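Local coordinates for FixK2 protein (Bradyrhizobium japonicum, PDB 4I2O), which binds DNA as a two-chain member of the CRP/FNR superfamily and probably acts as a transcription factor in the control of nitrogen fixation, at residues H144-D147 / H148-L151; L166-D169 / R170-A173; M182-R185 / D186-D189; F43-R46 / K47-I51. The protein carries 1 engineered substitution. All blocks are in the same frame, centred on the assembly; numbering follows the deposited sequence.

Contact 1. Residues H144-D147 / H148-L151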
loop_
_atom_site.group_PDB
_atom_site.type_symbol
_atom_site.label_atom_id
_atom_site.label_comp_id
_atom_site.label_asym_id
_atom_site.label_seq_id
_atom_site.Cartn_x
_atom_site.Cartn_y
_atom_site.Cartn_z
ATOM N N HIS A 144 5.684 3.406 2.568
ATOM C CA HIS A 144 6.220 2.125 2.088
ATOM C C HIS A 144 5.223 1.350 1.198
ATOM O O HIS A 144 5.626 0.821 0.156
ATOM C CB HIS A 144 6.631 1.264 3.289
ATOM C CG HIS A 144 7.477 0.072 2.920
ATOM N ND1 HIS A 144 6.924 -1.108 2.511
ATOM C CD2 HIS A 144 8.827 -0.109 2.928
ATOM C CE1 HIS A 144 7.908 -1.982 2.229
ATOM N NE2 HIS A 144 9.061 -1.400 2.490
ATOM N N ALA A 145 3.940 1.321 1.588
ATOM C CA ALA A 145 2.924 0.572 0.878
ATOM C C ALA A 145 2.666 1.227 -0.467
ATOM O O ALA A 145 2.480 0.492 -1.465
ATOM C CB ALA A 145 1.586 0.459 1.719
ATOM N N GLU A 146 2.658 2.559 -0.516
ATOM C CA GLU A 146 2.509 3.275 -1.826
ATOM C C GLU A 146 3.614 2.913 -2.819
ATOM O O GLU A 146 3.366 2.577 -4.006
ATOM C CB GLU A 146 2.470 4.804 -1.613
ATOM C CG GLU A 146 1.165 5.261 -0.900
ATOM C CD GLU A 146 1.198 6.693 -0.383
ATOM O OE1 GLU A 146 2.300 7.289 -0.206
ATOM O OE2 GLU A 146 0.090 7.259 -0.190
ATOM N N ASP A 147 4.847 2.949 -2.355
ATOM C CA ASP A 147 5.963 2.552 -3.220
ATOM C C ASP A 147 5.795 1.110 -3.608
ATOM O O ASP A 147 6.101 0.725 -4.775
ATOM C CB ASP A 147 7.317 2.702 -2.463
ATOM C CG ASP A 147 7.751 4.150 -2.295
ATOM O OD1 ASP A 147 7.200 5.048 -2.979
ATOM O OD2 ASP A 147 8.685 4.393 -1.482
ATOM N N HIS A 148 5.385 0.267 -2.635
ATOM C CA HIS A 148 5.258 -1.159 -2.920
ATOM C C HIS A 148 4.103 -1.438 -3.890
ATOM O O HIS A 148 4.200 -2.364 -4.702
ATOM C CB HIS A 148 5.087 -1.981 -1.667
ATOM C CG HIS A 148 5.781 -3.275 -1.734
ATOM N ND1 HIS A 148 7.118 -3.401 -2.097
ATOM C CD2 HIS A 148 5.336 -4.524 -1.479
ATOM C CE1 HIS A 148 7.427 -4.680 -2.125
ATOM N NE2 HIS A 148 6.370 -5.386 -1.730
ATOM N N MET A 149 3.025 -0.655 -3.865
ATOM C CA MET A 149 2.033 -0.839 -4.959
ATOM C C MET A 149 2.574 -0.601 -6.328
ATOM O O MET A 149 2.219 -1.316 -7.295
ATOM C CB MET A 149 0.822 0.094 -4.718
ATOM C CG MET A 149 -0.008 -0.329 -3.492
ATOM S SD MET A 149 -1.511 0.729 -3.327
ATOM C CE MET A 149 -0.936 2.256 -2.654
ATOM N N LEU A 150 3.397 0.444 -6.477
ATOM C CA LEU A 150 4.022 0.716 -7.766
ATOM C C LEU A 150 4.843 -0.482 -8.190
ATOM O O LEU A 150 4.850 -0.875 -9.347
ATOM C CB LEU A 150 4.897 1.960 -7.697
ATOM C CG LEU A 150 5.688 2.385 -8.939
ATOM C CD1 LEU A 150 4.769 2.641 -10.152
ATOM C CD2 LEU A 150 6.565 3.603 -8.675
ATOM N N LEU A 151 5.648 -1.000 -7.274
ATOM C CA LEU A 151 6.415 -2.216 -7.597
ATOM C C LEU A 151 5.550 -3.387 -8.030
ATOM O O LEU A 151 5.844 -4.045 -9.069
ATOM C CB LEU A 151 7.223 -2.599 -6.293
ATOM C CG LEU A 151 8.131 -3.868 -6.461
ATOM C CD1 LEU A 151 9.338 -3.735 -5.565
ATOM C CD2 LEU A 151 7.405 -5.238 -6.090
#

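Contact 2. Residues L166-D169 / R170-A173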
loop_
_atom_site.group_PDB
_atom_site.type_symbol
_atom_site.label_atom_id
_atom_site.label_comp_id
_atom_site.label_asym_id
_atom_site.label_seq_id
_atom_site.Cartn_x
_atom_site.Cartn_y
_atom_site.Cartn_z
ATOM N N LEU A 166 18.405 -3.637 -2.920
ATOM C CA LEU A 166 18.763 -2.315 -2.423
ATOM C C LEU A 166 18.100 -1.911 -1.105
ATOM O O LEU A 166 18.747 -1.286 -0.255
ATOM C CB LEU A 166 18.519 -1.261 -3.509
ATOM C CG LEU A 166 19.426 -1.348 -4.769
ATOM C CD1 LEU A 166 18.762 -0.490 -5.861
ATOM C CD2 LEU A 166 20.833 -0.861 -4.486
ATOM N N GLU A 167 16.812 -2.237 -0.949
ATOM C CA GLU A 167 16.118 -1.991 0.317
ATOM C C GLU A 167 16.793 -2.792 1.443
ATOM O O GLU A 167 17.056 -2.272 2.567
ATOM C CB GLU A 167 14.644 -2.403 0.204
ATOM C CG GLU A 167 13.917 -2.128 1.513
ATOM C CD GLU A 167 12.483 -2.585 1.542
ATOM O OE1 GLU A 167 12.028 -3.404 0.702
ATOM O OE2 GLU A 167 11.775 -2.115 2.434
ATOM N N MET A 168 17.016 -4.072 1.200
ATOM C CA MET A 168 17.685 -4.873 2.262
ATOM C C MET A 168 19.109 -4.430 2.566
ATOM O O MET A 168 19.543 -4.481 3.723
ATOM C CB MET A 168 17.729 -6.316 1.815
ATOM C CG MET A 168 16.369 -7.038 1.752
ATOM S SD MET A 168 15.461 -7.049 3.333
ATOM C CE MET A 168 14.258 -5.745 3.100
ATOM N N ASP A 169 19.879 -4.031 1.551
ATOM C CA ASP A 169 21.206 -3.501 1.791
ATOM C C ASP A 169 21.148 -2.256 2.713
ATOM O O ASP A 169 21.913 -2.099 3.644
ATOM C CB ASP A 169 21.862 -3.153 0.457
ATOM C CG ASP A 169 23.277 -2.591 0.626
ATOM O OD1 ASP A 169 23.460 -1.379 0.443
ATOM O OD2 ASP A 169 24.215 -3.378 0.891
ATOM N N ARG A 170 20.226 -1.347 2.439
ATOM C CA ARG A 170 20.113 -0.158 3.278
ATOM C C ARG A 170 19.731 -0.520 4.708
ATOM O O ARG A 170 20.248 0.074 5.689
ATOM C CB ARG A 170 19.045 0.767 2.642
ATOM C CG ARG A 170 18.800 2.033 3.434
ATOM C CD ARG A 170 17.858 2.968 2.653
ATOM N NE ARG A 170 16.675 2.292 2.105
ATOM C CZ ARG A 170 15.589 1.987 2.825
ATOM N NH1 ARG A 170 15.559 2.242 4.140
ATOM N NH2 ARG A 170 14.537 1.419 2.227
ATOM N N ARG A 171 18.841 -1.501 4.879
ATOM C CA ARG A 171 18.271 -1.786 6.212
ATOM C C ARG A 171 19.072 -2.779 7.027
ATOM O O ARG A 171 19.019 -2.772 8.260
ATOM C CB ARG A 171 16.854 -2.341 6.051
ATOM C CG ARG A 171 15.901 -1.196 5.529
ATOM C CD ARG A 171 14.531 -1.718 5.203
ATOM N NE ARG A 171 13.833 -2.162 6.411
ATOM C CZ ARG A 171 12.764 -2.958 6.365
ATOM N NH1 ARG A 171 12.282 -3.380 5.189
ATOM N NH2 ARG A 171 12.171 -3.330 7.492
ATOM N N LEU A 172 19.785 -3.666 6.346
ATOM C CA LEU A 172 20.463 -4.716 7.135
ATOM C C LEU A 172 21.910 -4.997 6.809
ATOM O O LEU A 172 22.543 -5.801 7.529
ATOM C CB LEU A 172 19.622 -5.991 7.303
ATOM C CG LEU A 172 19.230 -6.738 6.055
ATOM C CD1 LEU A 172 20.441 -7.297 5.295
ATOM C CD2 LEU A 172 18.237 -7.877 6.357
ATOM N N ALA A 173 22.510 -4.331 5.823
ATOM C CA ALA A 173 23.930 -4.701 5.554
ATOM C C ALA A 173 24.824 -4.351 6.744
ATOM O O ALA A 173 24.663 -3.305 7.397
ATOM C CB ALA A 173 24.482 -4.028 4.308
HETATM O O HOH W 1 12.169 0.640 3.350
#

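Contact 3. Residues M182-R185 / D186-D189. Engineered in segment 182-185: Ser183 (natural residue Cys). With nucleotides of chain C.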
loop_
_atom_site.group_PDB
_atom_site.type_symbol
_atom_site.label_atom_id
_atom_site.label_comp_id
_atom_site.label_asym_id
_atom_site.label_seq_id
_atom_site.Cartn_x
_atom_site.Cartn_y
_atom_site.Cartn_z
ATOM N N MET A 182 15.183 -14.407 5.479
ATOM C CA MET A 182 14.041 -15.090 4.927
ATOM C C MET A 182 14.375 -15.952 3.666
ATOM O O MET A 182 15.420 -15.737 2.974
ATOM C CB MET A 182 12.956 -14.007 4.592
ATOM C CG MET A 182 13.258 -13.215 3.299
ATOM S SD MET A 182 14.636 -12.080 3.336
ATOM C CE MET A 182 14.050 -10.653 4.272
ATOM N N SER A 183 13.475 -16.897 3.395
ATOM C CA SER A 183 13.567 -17.829 2.289
ATOM C C SER A 183 13.235 -17.168 0.972
ATOM O O SER A 183 12.715 -16.051 0.939
ATOM C CB SER A 183 12.539 -18.952 2.503
ATOM O OG SER A 183 11.235 -18.369 2.419
ATOM N N ARG A 184 13.496 -17.890 -0.115
ATOM C CA ARG A 184 13.181 -17.397 -1.442
ATOM C C ARG A 184 11.658 -17.280 -1.620
ATOM O O ARG A 184 11.128 -16.414 -2.370
ATOM C CB ARG A 184 13.814 -18.383 -2.511
ATOM C CG ARG A 184 15.405 -18.423 -2.480
ATOM C CD ARG A 184 16.011 -17.043 -2.873
ATOM N NE ARG A 184 17.451 -17.176 -3.215
ATOM C CZ ARG A 184 18.468 -16.702 -2.486
ATOM N NH1 ARG A 184 18.285 -16.067 -1.296
ATOM N NH2 ARG A 184 19.695 -16.872 -2.963
ATOM N N ARG A 185 10.920 -18.164 -0.959
ATOM C CA ARG A 185 9.472 -18.079 -1.062
ATOM C C ARG A 185 8.959 -16.811 -0.344
ATOM O O ARG A 185 7.999 -16.146 -0.837
ATOM C CB ARG A 185 8.860 -19.317 -0.391
ATOM C CG ARG A 185 7.302 -19.294 -0.421
ATOM C CD ARG A 185 6.733 -20.592 0.209
ATOM N NE ARG A 185 6.880 -21.687 -0.764
ATOM C CZ ARG A 185 6.128 -21.746 -1.873
ATOM N NH1 ARG A 185 5.173 -20.821 -2.126
ATOM N NH2 ARG A 185 6.309 -22.714 -2.741
ATOM N N ASP A 186 9.547 -16.472 0.796
ATOM C CA ASP A 186 9.108 -15.203 1.412
ATOM C C ASP A 186 9.484 -14.047 0.500
ATOM O O ASP A 186 8.715 -13.066 0.356
ATOM C CB ASP A 186 9.824 -14.972 2.763
ATOM C CG ASP A 186 9.222 -15.743 3.908
ATOM O OD1 ASP A 186 8.344 -16.590 3.722
ATOM O OD2 ASP A 186 9.696 -15.508 5.046
ATOM N N ILE A 187 10.686 -14.075 -0.096
ATOM C CA ILE A 187 11.031 -12.951 -0.995
ATOM C C ILE A 187 10.025 -12.874 -2.149
ATOM O O ILE A 187 9.591 -11.785 -2.506
ATOM C CB ILE A 187 12.457 -13.035 -1.546
ATOM C CG1 ILE A 187 13.458 -13.018 -0.335
ATOM C CG2 ILE A 187 12.781 -11.887 -2.494
ATOM C CD1 ILE A 187 14.907 -13.387 -0.786
ATOM N N GLY A 188 9.744 -13.997 -2.813
ATOM C CA GLY A 188 8.757 -13.957 -3.914
ATOM C C GLY A 188 7.415 -13.436 -3.395
ATOM O O GLY A 188 6.814 -12.635 -4.095
ATOM N N ASP A 189 6.926 -13.875 -2.218
ATOM C CA ASP A 189 5.624 -13.361 -1.711
ATOM C C ASP A 189 5.636 -11.910 -1.290
ATOM O O ASP A 189 4.578 -11.270 -1.313
ATOM C CB ASP A 189 5.006 -14.252 -0.569
ATOM C CG ASP A 189 4.617 -15.611 -1.064
ATOM O OD1 ASP A 189 4.364 -15.744 -2.290
ATOM O OD2 ASP A 189 4.435 -16.538 -0.227
ATOM P P DA C 7 15.938 -20.724 0.541
ATOM O OP1 DA C 7 16.635 -19.616 1.233
ATOM O OP2 DA C 7 14.501 -20.573 0.107
ATOM O "O5'" DA C 7 16.714 -21.159 -0.765
ATOM C "C5'" DA C 7 18.190 -21.495 -0.667
ATOM C "C4'" DA C 7 18.615 -21.941 -2.073
ATOM O "O4'" DA C 7 18.070 -23.262 -2.310
ATOM C "C3'" DA C 7 18.143 -21.038 -3.197
ATOM O "O3'" DA C 7 19.404 -20.514 -3.734
ATOM C "C2'" DA C 7 17.407 -21.983 -4.200
ATOM C "C1'" DA C 7 17.901 -23.372 -3.707
ATOM N N9 DA C 7 16.866 -24.393 -3.871
ATOM C C8 DA C 7 15.603 -24.409 -3.336
ATOM N N7 DA C 7 14.886 -25.478 -3.645
ATOM C C5 DA C 7 15.768 -26.257 -4.412
ATOM C C6 DA C 7 15.609 -27.490 -5.045
ATOM N N6 DA C 7 14.444 -28.149 -4.918
ATOM N N1 DA C 7 16.688 -28.019 -5.741
ATOM C C2 DA C 7 17.798 -27.233 -5.780
ATOM N N3 DA C 7 18.021 -26.002 -5.213
ATOM C C4 DA C 7 16.978 -25.603 -4.550
ATOM P P DT C 8 19.398 -19.608 -5.114
ATOM O OP1 DT C 8 20.725 -18.849 -5.076
ATOM O OP2 DT C 8 18.050 -19.083 -5.318
ATOM O "O5'" DT C 8 19.615 -20.728 -6.319
ATOM C "C5'" DT C 8 20.833 -21.459 -6.208
ATOM C "C4'" DT C 8 20.816 -22.497 -7.315
ATOM O "O4'" DT C 8 19.701 -23.405 -7.149
ATOM C "C3'" DT C 8 20.619 -21.910 -8.728
ATOM O "O3'" DT C 8 21.721 -22.421 -9.432
ATOM C "C2'" DT C 8 19.335 -22.468 -9.332
ATOM C "C1'" DT C 8 19.170 -23.699 -8.477
ATOM N N1 DT C 8 17.738 -24.171 -8.232
ATOM C C2 DT C 8 17.332 -25.456 -8.608
ATOM O O2 DT C 8 18.031 -26.269 -9.227
ATOM N N3 DT C 8 16.066 -25.812 -8.262
ATOM C C4 DT C 8 15.137 -24.990 -7.586
ATOM O O4 DT C 8 14.032 -25.453 -7.292
ATOM C C5 DT C 8 15.592 -23.656 -7.222
ATOM C C7 DT C 8 14.649 -22.701 -6.496
ATOM C C6 DT C 8 16.868 -23.300 -7.536
HETATM O O HOH W 2 11.566 -17.425 5.550
HETATM O O HOH W 3 3.770 -19.052 -0.472
#

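Contact 4. Residues F43-R46 / K47-I51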
loop_
_atom_site.group_PDB
_atom_site.type_symbol
_atom_site.label_atom_id
_atom_site.label_comp_id
_atom_site.label_asym_id
_atom_site.label_seq_id
_atom_site.Cartn_x
_atom_site.Cartn_y
_atom_site.Cartn_z
ATOM N N PHE A 43 9.493 -10.314 24.981
ATOM C CA PHE A 43 8.926 -11.632 24.687
ATOM C C PHE A 43 9.644 -12.233 23.505
ATOM O O PHE A 43 10.174 -11.512 22.735
ATOM C CB PHE A 43 7.462 -11.495 24.282
ATOM C CG PHE A 43 6.669 -12.733 24.518
ATOM C CD1 PHE A 43 6.279 -13.069 25.807
ATOM C CD2 PHE A 43 6.299 -13.561 23.452
ATOM C CE1 PHE A 43 5.558 -14.220 26.045
ATOM C CE2 PHE A 43 5.560 -14.716 23.672
ATOM C CZ PHE A 43 5.191 -15.047 24.980
ATOM N N SER A 44 9.658 -13.559 23.352
ATOM C CA SER A 44 10.314 -14.109 22.169
ATOM C C SER A 44 9.393 -15.063 21.436
ATOM O O SER A 44 8.531 -15.699 22.080
ATOM C CB SER A 44 11.584 -14.854 22.607
ATOM O OG SER A 44 12.534 -13.926 23.089
ATOM N N TYR A 45 9.586 -15.176 20.125
ATOM C CA TYR A 45 8.836 -16.123 19.301
ATOM C C TYR A 45 9.792 -17.012 18.508
ATOM O O TYR A 45 10.802 -16.491 17.980
ATOM C CB TYR A 45 7.956 -15.354 18.293
ATOM C CG TYR A 45 6.953 -14.437 19.015
ATOM C CD1 TYR A 45 5.685 -14.915 19.405
ATOM C CD2 TYR A 45 7.311 -13.130 19.383
ATOM C CE1 TYR A 45 4.773 -14.076 20.079
ATOM C CE2 TYR A 45 6.433 -12.308 20.078
ATOM C CZ TYR A 45 5.160 -12.780 20.398
ATOM O OH TYR A 45 4.268 -11.940 21.047
ATOM N N ARG A 46 9.453 -18.309 18.391
ATOM C CA ARG A 46 10.192 -19.279 17.569
ATOM C C ARG A 46 9.933 -19.009 16.091
ATOM O O ARG A 46 8.890 -18.424 15.702
ATOM C CB ARG A 46 9.791 -20.753 17.879
ATOM C CG ARG A 46 10.283 -21.307 19.206
ATOM C CD ARG A 46 9.594 -22.625 19.557
ATOM N NE ARG A 46 9.846 -23.003 20.955
ATOM C CZ ARG A 46 9.010 -22.732 21.956
ATOM N NH1 ARG A 46 7.857 -22.102 21.712
ATOM N NH2 ARG A 46 9.309 -23.100 23.192
ATOM N N LYS A 47 10.901 -19.396 15.261
ATOM C CA LYS A 47 10.718 -19.418 13.798
ATOM C C LYS A 47 9.337 -19.956 13.464
ATOM O O LYS A 47 8.903 -20.987 14.029
ATOM C CB LYS A 47 11.819 -20.289 13.179
ATOM C CG LYS A 47 11.673 -20.604 11.694
ATOM C CD LYS A 47 13.040 -21.022 11.123
ATOM C CE LYS A 47 12.895 -21.663 9.755
ATOM N NZ LYS A 47 11.702 -22.538 9.732
ATOM N N ASP A 48 8.639 -19.209 12.610
ATOM C CA ASP A 48 7.286 -19.521 12.140
ATOM C C ASP A 48 6.151 -19.358 13.147
ATOM O O ASP A 48 4.999 -19.638 12.816
ATOM C CB ASP A 48 7.195 -20.937 11.520
ATOM C CG ASP A 48 8.010 -21.088 10.237
ATOM O OD1 ASP A 48 8.187 -20.130 9.464
ATOM O OD2 ASP A 48 8.473 -22.212 9.986
ATOM N N GLU A 49 6.437 -18.909 14.365
ATOM C CA GLU A 49 5.340 -18.692 15.313
ATOM C C GLU A 49 4.559 -17.427 14.941
ATOM O O GLU A 49 5.154 -16.388 14.587
ATOM C CB GLU A 49 5.888 -18.501 16.711
ATOM C CG GLU A 49 4.864 -18.765 17.792
ATOM C CD GLU A 49 5.472 -18.675 19.189
ATOM O OE1 GLU A 49 6.663 -19.044 19.336
ATOM O OE2 GLU A 49 4.754 -18.202 20.105
ATOM N N GLU A 50 3.239 -17.513 15.043
ATOM C CA GLU A 50 2.380 -16.354 14.745
ATOM C C GLU A 50 2.455 -15.424 15.972
ATOM O O GLU A 50 2.385 -15.897 17.121
ATOM C CB GLU A 50 0.941 -16.806 14.572
ATOM C CG GLU A 50 0.030 -15.618 14.225
ATOM C CD GLU A 50 -1.391 -16.023 13.841
ATOM O OE1 GLU A 50 -2.262 -16.045 14.729
ATOM O OE2 GLU A 50 -1.637 -16.290 12.651
ATOM N N ILE A 51 2.645 -14.132 15.732
ATOM C CA ILE A 51 2.678 -13.147 16.804
ATOM C C ILE A 51 1.256 -12.604 16.987
ATOM O O ILE A 51 0.804 -12.465 18.132
ATOM C CB ILE A 51 3.643 -12.029 16.449
ATOM C CG1 ILE A 51 5.057 -12.643 16.296
ATOM C CG2 ILE A 51 3.578 -10.939 17.520
ATOM C CD1 ILE A 51 6.129 -11.673 15.827
HETATM O O HOH W 4 1.643 -12.855 20.667
#

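Contact 1. Residues H144-D147 / H148-L151
The imidazole rings of His144 and His148, one helical turn apart, lean from the same side of helix 128-154 with planes 30° apart but slid so far along each other that they barely overlap. Their centroids stand 5.8 Å apart, too far for a face-on stack; His148 stacks instead on Tyr190 of helix 184-191. Each ring has its polar partner at NE2: Glu167 OE2 for His144, the backbone carbonyl of Tyr190 for His148. His144 reaches its partner with CG nearly anti to the backbone N (chi1 -167°), whereas His148 has an off-staggered chi1 of -143°, perhaps a compromise between the stack and the NE2 bond.

Behind the rings runs regular helical bonding, from His148 N to His144 O at 2.9 Å and from Met149 N to Ala145 O at 2.7 Å. Met149 curls back over this backbone: its CG lies 3.3 Å from Ala145 O and its methyl CE 3.7 Å from Glu146 CA. That side faces the second subunit, whose Ala145 meets both Ala145 and Met149 in the long dimer helix characteristic of CRP/FNR proteins.

The carbonyl partner requires a hydrogen on His148 NE2, and the carboxylate makes one on His144 NE2 likely. Glu167 would probably stabilise a positive charge on His144, tempered by His148 ND1, 5.2 Å from His144 ND1.

Contact 2. Residues L166-D169 / R170-A173
This is an i to i+4 contact on the last turns of helix 157-172, where the carboxylate of Glu167 is approached by Arg171 and, through water, by Arg170. Glu167 and Arg171 lie side by side and point the same way, and Arg171 NH1 closes a salt bridge to Glu167 OE2 at 3.1 Å. The bond is weak and bent (129°), with the carboxylate and guanidinium planes 38° apart. Arg170, nearly one turn on, slants across the Glu167 side chain: its guanidinium has Glu167 O over one face, and at its edge, in plane, a water 2.7 Å from Arg170 NH2 donates a hydrogen to Glu167 OE2. The other carboxylate oxygen bonds Tyr190 OH.

The helix opens the CRP-like helix-turn-helix domain, and its apolar side, with Met168 and Leu172, packs on Met178 of strand 177-179. Leu172 holds CG between its backbone N and carbonyl carbon (chi1 61°), which presses CD1 to 3.3 Å from Met168 O and leaves CD2 4.2 Å from Met168 SD.

Arg171 reaches on to the cyclic nucleotide-binding domain, where its NH2 meets Asp90 and the carbonyl of Phe85. A leucine in its place would probably leave Asp90 and Glu167 without their shared positive mate and weaken the tie between the domains. Asp169, on another side of the helix, is bridged to Arg224, and its OD2 lies 3.5 Å from Ala173 CB.

Contact 3. Residues M182-R185 / D186-D189
With OG turned between its backbone N and carbonyl carbon (chi1 66°), the engineered Ser183, a cysteine in the natural protein, accepts a 3.0 Å hydrogen bond from Asp186 N and so forms the N-cap of helix 184-191. The return half of the cap runs through water: a molecule that accepts from Ser183 N donates to Asp186 OD2. Arg184 bends at chi2 (-64°), which swings its guanidinium to the DNA. There NE reaches OP2 of DT8 of chain C at 2.9 Å, the oxygen lying at the guanidinium edge, and NH2 takes OP1 of the same phosphate at 3.1 Å. NH2 also donates to the backbone carbonyl of Ala216, which helps position the group. Arg184 N points almost straight (173°) at OP2 of DA7 of chain C, so the helix N-terminus probably adds its own attraction for the DNA phosphates.

Below the cap, Met182 crosses Ile187 at about a right angle, CG meeting CG1 at 3.6 Å. Asp186 is bridged to Arg80 and Arg70, while Asp189 pairs with Arg154 of the second subunit and shares a water with Arg185 NH1. A capped helix gripping two successive phosphates from its N-terminus, packed on helix 195-207, is the first half of the helix-turn-helix motif.

Contact 4. Residues F43-R46 / K47-I51
Tyr45 is the tightly packed part of this turn, with both ring faces in use. Ile51 crosses it at about a right angle and sets CG1 over the ring centre, 3.7 Å from the centroid and 7° off the normal, a CH-pi contact; Ile51 CG2 lies 3.7 Å from the hydroxyl OH of Tyr45. On the opposite face Phe43 CD2 approaches toward the rim. At the edge, Glu49 OE2 lies 3.5 Å from Tyr45 CD1, near the ring plane, where the slightly positive aromatic hydrogens suit a carboxylate. A water bridges Tyr45 OH and Ile51 O.

The chain reverses here in a type II beta turn from Arg46 to Glu49, closed by Glu49 N to Arg46 O at 2.8 Å. It carries the polypeptide from strand 41-45, the border of one sheet, to strand 50-52, the border of the other, in the beta roll of the cyclic nucleotide-binding domain. An extended Glu49 side chain, with CG roughly anti to its backbone N (chi1 -159°), reaches across to the strand end, where OE1 takes the hydrogen of Arg46 N at 3.0 Å, from above the carboxylate plane. Cutting Tyr45 back to alanine is likely to open a gap over Ile51 CG1 and leave the bridging water without its hydroxyl partner.

The outer side is looser. Arg46 NH1 stays 4.1 Å from Glu49 OE1, longer than a salt bridge, and Lys47, an exposed residue, forms a salt bridge from NZ to Asp48 OD2 at 3.3 Å, with a weak hydrogen bond. Asp48 OD1 pairs with Arg70.

Along the chain the order is contact 4, contact 1, contact 2, contact 3. Contact 4 lies in the cyclic nucleotide-binding domain, with contact 1 on the long helix 128-154 about 27 Å away between centres and on the opposite side of the chain's centre. Helix 157-172 follows directly, and contacts 1 and 2, with centres about 17 Å apart, touch through His144 and Glu167. Contacts 2 and 3 share the helix-turn-helix domain and meet where Met168 SD packs on Met182 CE at 4.0 Å. Contacts 1 and 3 both reach the second subunit, and helix 128-154 packs directly on helix 184-191, placing the DNA-gripping helix against the dimer helix.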